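Local coordinates for protein carbonic anhydrase (Trichomonas vaginalis, PDB 6Y04) that probably catalyses the reversible hydration of carbon dioxide to hydrogencarbonate and a proton, as a zinc-dependent carbonic anhydrase of the beta class, at residues S73-V76 / V77-V81; D142-K145 / N146-C150; I50-R54 / G55-V59. One frame throughout, in Å; residues are numbered along the deposited sequence.

Contact 1: S73-V76 / V77-V81; sequences SDIV and VSLLV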
loop_
_atom_site.group_PDB
_atom_site.type_symbol
_atom_site.label_atom_id
_atom_site.label_comp_id
_atom_site.label_asym_id
_atom_site.label_seq_id
_atom_site.Cartn_x
_atom_site.Cartn_y
_atom_site.Cartn_z
ATOM N N SER A 73 10.970 4.305 -4.882
ATOM C CA SER A 73 10.139 4.515 -3.706
ATOM C C SER A 73 9.501 3.172 -3.377
ATOM O O SER A 73 9.653 2.229 -4.148
ATOM C CB SER A 73 9.086 5.572 -3.967
ATOM O OG SER A 73 8.210 5.163 -5.009
ATOM N N ASP A 74 8.790 3.095 -2.248
ATOM C CA ASP A 74 8.033 1.906 -1.879
ATOM C C ASP A 74 7.118 1.502 -3.039
ATOM O O ASP A 74 7.079 0.332 -3.427
ATOM C CB ASP A 74 7.203 2.123 -0.603
ATOM C CG ASP A 74 7.988 2.320 0.685
ATOM O OD1 ASP A 74 9.121 1.827 0.774
ATOM O OD2 ASP A 74 7.458 2.975 1.594
ATOM N N ILE A 75 6.391 2.483 -3.599
ATOM C CA ILE A 75 5.385 2.210 -4.612
ATOM C C ILE A 75 6.072 1.727 -5.886
ATOM O O ILE A 75 5.680 0.710 -6.457
ATOM C CB ILE A 75 4.447 3.412 -4.848
ATOM C CG1 ILE A 75 3.525 3.633 -3.648
ATOM C CG2 ILE A 75 3.635 3.218 -6.119
ATOM C CD1 ILE A 75 2.542 4.774 -3.826
ATOM N N VAL A 76 7.115 2.442 -6.300
ATOM C CA VAL A 76 7.826 2.121 -7.525
ATOM C C VAL A 76 8.397 0.704 -7.448
ATOM O O VAL A 76 8.200 -0.086 -8.363
ATOM C CB VAL A 76 8.883 3.190 -7.863
ATOM C CG1 VAL A 76 9.930 2.659 -8.825
ATOM C CG2 VAL A 76 8.229 4.441 -8.436
ATOM N N VAL A 77 9.073 0.375 -6.342
ATOM C CA VAL A 77 9.682 -0.938 -6.163
ATOM C C VAL A 77 8.613 -2.028 -6.271
ATOM O O VAL A 77 8.845 -3.069 -6.887
ATOM C CB VAL A 77 10.459 -1.020 -4.830
ATOM C CG1 VAL A 77 10.859 -2.445 -4.454
ATOM C CG2 VAL A 77 11.671 -0.107 -4.844
ATOM N N SER A 78 7.444 -1.776 -5.663
ATOM C CA SER A 78 6.301 -2.675 -5.726
ATOM C C SER A 78 5.906 -2.946 -7.175
ATOM O O SER A 78 5.574 -4.076 -7.521
ATOM C CB SER A 78 5.140 -2.127 -4.938
ATOM O OG SER A 78 5.463 -2.051 -3.555
ATOM N N LEU A 79 5.965 -1.909 -8.014
ATOM C CA LEU A 79 5.624 -2.047 -9.421
ATOM C C LEU A 79 6.682 -2.858 -10.172
ATOM O O LEU A 79 6.335 -3.650 -11.048
ATOM C CB LEU A 79 5.416 -0.655 -10.032
ATOM C CG LEU A 79 4.171 0.070 -9.516
ATOM C CD1 LEU A 79 4.129 1.514 -9.981
ATOM C CD2 LEU A 79 2.901 -0.675 -9.905
ATOM N N LEU A 80 7.961 -2.672 -9.810
ATOM C CA LEU A 80 9.048 -3.403 -10.450
ATOM C C LEU A 80 8.920 -4.893 -10.141
ATOM O O LEU A 80 9.064 -5.731 -11.032
ATOM C CB LEU A 80 10.408 -2.859 -9.990
ATOM C CG LEU A 80 10.692 -1.398 -10.342
ATOM C CD1 LEU A 80 11.971 -0.900 -9.672
ATOM C CD2 LEU A 80 10.767 -1.199 -11.848
ATOM N N VAL A 81 8.637 -5.203 -8.873
ATOM C CA VAL A 81 8.446 -6.577 -8.445
ATOM C C VAL A 81 7.232 -7.162 -9.167
ATOM O O VAL A 81 7.282 -8.292 -9.649
ATOM C CB VAL A 81 8.311 -6.680 -6.913
ATOM C CG1 VAL A 81 7.986 -8.098 -6.471
ATOM C CG2 VAL A 81 9.570 -6.185 -6.211
#
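Ser78 doubles its hold on Asp74 in the first turn of helix 74-85, a local contact between residues three and four apart. Among the hydrogen bonds, the carbonyl of Asp74 is gripped twice: Ser78 N donates to Asp74 O at 3.1 Å, and Ser78 OG to Asp74 O at 2.9 Å, the two arriving from opposite faces of the carbonyl plane. The hydroxyl gets there because OG lies beside its own backbone N (chi1 -64°), folded back over the preceding turn. At the helix start, Ser73 is the N-cap: its OG accepts from Val76 N at 3.2 Å, while Ser73 O takes the nearly straight bond from Val77 N. Leu79 N and Leu80 N continue the pattern to Ile75 O and Val76 O.

Apolar contacts are lighter. Val76 and Leu80 run side by side in the same direction, Val76 CG1 lying 4.2 Å from Leu80 CD1, and Ile75 CG2 comes within 4.3 Å of Leu79 CD1.

The carboxylate of Asp74 leaves this turn altogether, accepting from Ile75 N and Trp133 NE1 of the second subunit, while Ser78 OG also bonds Ala63 N of that subunit. One face of the helix therefore belongs to the dimer interface, whereas Ile75 and Leu79 rest on Ile60 of strand 57-61 and Val35 of strand 32-36.

Contact 2: D142-K145 / N146-C150; sequences DNIK and NSVRC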
loop_
_atom_site.group_PDB
_atom_site.type_symbol
_atom_site.label_atom_id
_atom_site.label_comp_id
_atom_site.label_asym_id
_atom_site.label_seq_id
_atom_site.Cartn_x
_atom_site.Cartn_y
_atom_site.Cartn_z
ATOM N N ASP A 142 -5.210 15.789 -10.598
ATOM C CA ASP A 142 -3.908 16.240 -11.052
ATOM C C ASP A 142 -2.843 15.253 -10.585
ATOM O O ASP A 142 -1.911 14.970 -11.331
ATOM C CB ASP A 142 -3.679 17.724 -10.743
ATOM C CG ASP A 142 -3.935 18.641 -11.938
ATOM O OD1 ASP A 142 -5.035 18.561 -12.559
ATOM O OD2 ASP A 142 -3.021 19.426 -12.256
ATOM N N ASN A 143 -3.026 14.708 -9.374
ATOM C CA ASN A 143 -2.125 13.724 -8.795
ATOM C C ASN A 143 -2.153 12.436 -9.616
ATOM O O ASN A 143 -1.112 11.810 -9.811
ATOM C CB ASN A 143 -2.403 13.458 -7.309
ATOM C CG ASN A 143 -1.507 12.378 -6.732
ATOM O OD1 ASN A 143 -0.305 12.591 -6.546
ATOM N ND2 ASN A 143 -2.068 11.204 -6.471
ATOM N N ILE A 144 -3.344 12.044 -10.082
ATOM C CA ILE A 144 -3.478 10.857 -10.912
ATOM C C ILE A 144 -2.690 11.067 -12.205
ATOM O O ILE A 144 -1.858 10.237 -12.566
ATOM C CB ILE A 144 -4.952 10.508 -11.193
ATOM C CG1 ILE A 144 -5.680 10.007 -9.945
ATOM C CG2 ILE A 144 -5.053 9.491 -12.327
ATOM C CD1 ILE A 144 -7.188 10.206 -9.998
ATOM N N LYS A 145 -2.958 12.191 -12.880
ATOM C CA LYS A 145 -2.330 12.513 -14.153
ATOM C C LYS A 145 -0.810 12.540 -13.999
ATOM O O LYS A 145 -0.093 12.002 -14.837
ATOM C CB LYS A 145 -2.880 13.839 -14.692
ATOM C CG LYS A 145 -4.184 13.730 -15.473
ATOM C CD LYS A 145 -4.956 15.033 -15.610
ATOM C CE LYS A 145 -6.069 14.939 -16.633
ATOM N NZ LYS A 145 -7.045 16.052 -16.524
ATOM N N ASN A 146 -0.333 13.154 -12.911
ATOM C CA ASN A 146 1.088 13.337 -12.641
ATOM C C ASN A 146 1.734 12.003 -12.255
ATOM O O ASN A 146 2.875 11.724 -12.625
ATOM C CB ASN A 146 1.299 14.438 -11.598
ATOM C CG ASN A 146 2.739 14.904 -11.491
ATOM O OD1 ASN A 146 3.141 15.840 -12.176
ATOM N ND2 ASN A 146 3.526 14.264 -10.636
ATOM N N SER A 147 0.995 11.176 -11.514
ATOM C CA SER A 147 1.495 9.885 -11.078
ATOM C C SER A 147 1.657 8.960 -12.276
ATOM O O SER A 147 2.673 8.283 -12.399
ATOM C CB SER A 147 0.601 9.284 -10.037
ATOM O OG SER A 147 0.827 9.912 -8.795
ATOM N N VAL A 148 0.653 8.963 -13.159
ATOM C CA VAL A 148 0.707 8.173 -14.380
ATOM C C VAL A 148 1.903 8.619 -15.222
ATOM O O VAL A 148 2.531 7.798 -15.880
ATOM C CB VAL A 148 -0.622 8.235 -15.159
ATOM C CG1 VAL A 148 -0.520 7.580 -16.526
ATOM C CG2 VAL A 148 -1.747 7.607 -14.360
ATOM N N ARG A 149 2.230 9.915 -15.171
ATOM C CA ARG A 149 3.355 10.432 -15.936
ATOM C C ARG A 149 4.671 9.934 -15.342
ATOM O O ARG A 149 5.553 9.511 -16.081
ATOM C CB ARG A 149 3.305 11.959 -16.036
ATOM C CG ARG A 149 4.226 12.529 -17.103
ATOM C CD ARG A 149 4.531 14.009 -16.923
ATOM N NE ARG A 149 4.470 14.404 -15.519
ATOM C CZ ARG A 149 5.510 14.747 -14.758
ATOM N NH1 ARG A 149 6.735 14.799 -15.262
ATOM N NH2 ARG A 149 5.314 15.074 -13.492
ATOM N N CYS A 150 4.790 9.973 -14.010
ATOM C CA CYS A 150 6.046 9.654 -13.343
ATOM C C CYS A 150 6.376 8.165 -13.453
ATOM O O CYS A 150 7.546 7.800 -13.513
ATOM C CB CYS A 150 6.069 10.111 -11.887
ATOM S SG CYS A 150 6.279 11.907 -11.717
#
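Asn143 O is held by two donors from a single residue, Ser147, one turn further along the helix. Ser147 N donates to Asn143 O at 2.8 Å and Ser147 OG to Asn143 O at 2.9 Å, and the two come in from opposite faces of the carbonyl plane, each tilted about 30° out of it. A chi1 of -77°, with OG anti to the carbonyl carbon of Ser147, points the hydroxyl back at Asn143 O. The same OG is hydrogen-bonded to Ile67 N, so a buried serine hydroxyl links the helix to the loop that carries Ile67.

The amide of Asn143 follows a different course. Its CG is anti to the backbone N (chi1 177°), which brings OD1 to 3.7 Å from Ser147 OG; ND2 makes a weak hydrogen bond to Gly64 O.

All of this belongs to helix 140-152, which packs against the central mixed sheet of the beta-class carbonic anhydrase fold. Its buried side carries Ile144 and Val148, in apolar contact one turn apart with Ile144 CG2 4.3 Å from Val148 CG2. Ile144 leans on Leu167 of strand 163-168, and Val148 on Ile93, Ile163 and Ile179 of three strands. The side chain of Ile144 lies about 7 Å from that of the zinc ligand His96.

On the exposed side, Arg149 reaches back to Asn146. The arginine chain bends at chi3, and its NH2 donates to Asn146 OD1 at 2.7 Å. The donor stands above the amide carbonyl plane rather than on a lone pair, although Asn146 CG lies at the edge of the guanidinium. Glu153 gives Arg149 NH1 a long, weak ion pair.

Contact 3: I50-R54 / G55-V59; sequences IGVKR and GEATV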
loop_
_atom_site.group_PDB
_atom_site.type_symbol
_atom_site.label_atom_id
_atom_site.label_comp_id
_atom_site.label_asym_id
_atom_site.label_seq_id
_atom_site.Cartn_x
_atom_site.Cartn_y
_atom_site.Cartn_z
ATOM N N ILE A 50 -14.134 -2.333 -8.722
ATOM C CA ILE A 50 -13.510 -2.478 -10.029
ATOM C C ILE A 50 -13.559 -3.936 -10.496
ATOM O O ILE A 50 -12.984 -4.272 -11.530
ATOM C CB ILE A 50 -12.082 -1.884 -10.036
ATOM C CG1 ILE A 50 -11.163 -2.567 -9.018
ATOM C CG2 ILE A 50 -12.138 -0.373 -9.831
ATOM C CD1 ILE A 50 -9.683 -2.331 -9.260
ATOM N N GLY A 51 -14.258 -4.795 -9.746
ATOM C CA GLY A 51 -14.445 -6.193 -10.120
ATOM C C GLY A 51 -13.155 -7.010 -10.033
ATOM O O GLY A 51 -12.930 -7.951 -10.798
ATOM N N VAL A 52 -12.294 -6.634 -9.087
ATOM C CA VAL A 52 -11.045 -7.345 -8.920
ATOM C C VAL A 52 -11.225 -8.288 -7.740
ATOM O O VAL A 52 -11.683 -7.871 -6.676
ATOM C CB VAL A 52 -9.871 -6.365 -8.744
ATOM C CG1 VAL A 52 -8.703 -6.979 -7.990
ATOM C CG2 VAL A 52 -9.429 -5.800 -10.081
ATOM N N LYS A 53 -10.883 -9.561 -7.973
ATOM C CA LYS A 53 -11.063 -10.614 -6.989
ATOM C C LYS A 53 -9.711 -11.015 -6.414
ATOM O O LYS A 53 -8.667 -10.715 -6.994
ATOM C CB LYS A 53 -11.740 -11.827 -7.632
ATOM C CG LYS A 53 -13.169 -11.595 -8.103
ATOM C CD LYS A 53 -13.769 -12.786 -8.808
ATOM C CE LYS A 53 -15.241 -12.607 -9.103
ATOM N NZ LYS A 53 -15.665 -13.439 -10.252
ATOM N N ARG A 54 -9.751 -11.706 -5.269
ATOM C CA ARG A 54 -8.563 -12.267 -4.644
ATOM C C ARG A 54 -7.774 -13.058 -5.691
ATOM O O ARG A 54 -8.364 -13.796 -6.477
ATOM C CB ARG A 54 -8.987 -13.177 -3.483
ATOM C CG ARG A 54 -7.825 -13.672 -2.638
ATOM C CD ARG A 54 -8.184 -14.764 -1.655
ATOM N NE ARG A 54 -6.954 -15.184 -0.997
ATOM C CZ ARG A 54 -6.758 -16.361 -0.409
ATOM N NH1 ARG A 54 -7.727 -17.261 -0.382
ATOM N NH2 ARG A 54 -5.590 -16.627 0.151
ATOM N N GLY A 55 -6.447 -12.876 -5.710
ATOM C CA GLY A 55 -5.583 -13.690 -6.552
ATOM C C GLY A 55 -5.436 -13.172 -7.984
ATOM O O GLY A 55 -4.706 -13.759 -8.775
ATOM N N GLU A 56 -6.078 -12.039 -8.293
ATOM C CA GLU A 56 -6.136 -11.526 -9.659
ATOM C C GLU A 56 -5.145 -10.382 -9.885
ATOM O O GLU A 56 -4.654 -10.212 -10.993
ATOM C CB GLU A 56 -7.549 -11.056 -10.009
ATOM C CG GLU A 56 -8.580 -12.164 -10.066
ATOM C CD GLU A 56 -9.907 -11.714 -10.652
ATOM O OE1 GLU A 56 -10.262 -10.508 -10.518
ATOM O OE2 GLU A 56 -10.583 -12.561 -11.259
ATOM N N ALA A 57 -4.868 -9.585 -8.847
ATOM C CA ALA A 57 -4.037 -8.396 -8.975
ATOM C C ALA A 57 -3.147 -8.239 -7.746
ATOM O O ALA A 57 -3.467 -8.739 -6.677
ATOM C CB ALA A 57 -4.906 -7.175 -9.143
ATOM N N THR A 58 -2.033 -7.519 -7.903
ATOM C CA THR A 58 -1.359 -6.939 -6.751
ATOM C C THR A 58 -2.004 -5.587 -6.468
ATOM O O THR A 58 -2.406 -4.881 -7.397
ATOM C CB THR A 58 0.157 -6.819 -6.972
ATOM O OG1 THR A 58 0.373 -6.105 -8.188
ATOM C CG2 THR A 58 0.856 -8.158 -7.030
ATOM N N VAL A 59 -2.101 -5.249 -5.176
ATOM C CA VAL A 59 -2.654 -3.980 -4.740
ATOM C C VAL A 59 -1.625 -3.282 -3.857
ATOM O O VAL A 59 -1.164 -3.850 -2.872
ATOM C CB VAL A 59 -4.010 -4.158 -4.021
ATOM C CG1 VAL A 59 -4.584 -2.825 -3.552
ATOM C CG2 VAL A 59 -5.019 -4.912 -4.883
HETATM O O HOH W 1 -5.979 -9.229 -6.304
#
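Lys53 and Glu56 lie side by side and point the same way, at the two ends of a type II beta turn. The glutamate chain is extended beyond CG, and with CG beside its own backbone N (chi1 -66°) it runs back past the lysine stem. Glu56 CD comes to 3.5 Å from Lys53 CB, so carboxylate and aliphatic chain touch along their flanks. The charged ends do not meet: Lys53 NZ stays 5.3 Å from Glu56 OE2.

What the carboxylate does grasp is main chain. Lys53 N donates to Glu56 OE1 at 2.8 Å, approaching from above the carboxylate plane, while in return Glu56 N donates to Lys53 O at 3.2 Å, the bond that closes the turn. The two residues thus exchange hydrogen bonds. Lys53 O is also bridged by a water, which donates to it at 3.1 Å and accepts from Ala57 N at 2.8 Å. Gly55, at the third position of the turn, has phi 86°, as a type II turn requires.

Beside the turn, Val52 CG1 lies 4.0 Å from Ala57 CB; both side chains lie on Ile32 of the neighbouring strand. Just before Val52, Gly51 is the C-prime residue of the Schellman motif ending helix 46-49. Arg54, stretched out from CG to NE, leaves the turn for the second subunit, where NE donates to Arg41 O and the guanidinium makes a cation-pi contact with Phe45.

Glu56 OE1 also forms a salt bridge with Arg30. Two donors, one charged, thus meet a single carboxylate oxygen, which would be expected to stabilise the ionised form of Glu56 and tie the turn to the chain leading into strand 32-36.

In the fold
Along the chain the order is contact 3, contact 1, contact 2, all in the one beta-class carbonic anhydrase fold. Contact 3 leads into strand 57-61, an outermost strand of the sheet within this chain, and helix 74-85 of contact 1 is the next regular element after it. The centre of contact 1 lies about 18 Å from that of contact 3 and about 16 Å from that of contact 2; none touch. Residues of contacts 1 and 2 both pack on Ile67, so this loop residue joins their helices. Contacts 1 and 3 meet the second subunit, whereas contact 2 touches no other chain: parts of the dimer interface and of the zinc-site surroundings are built on the same sheet.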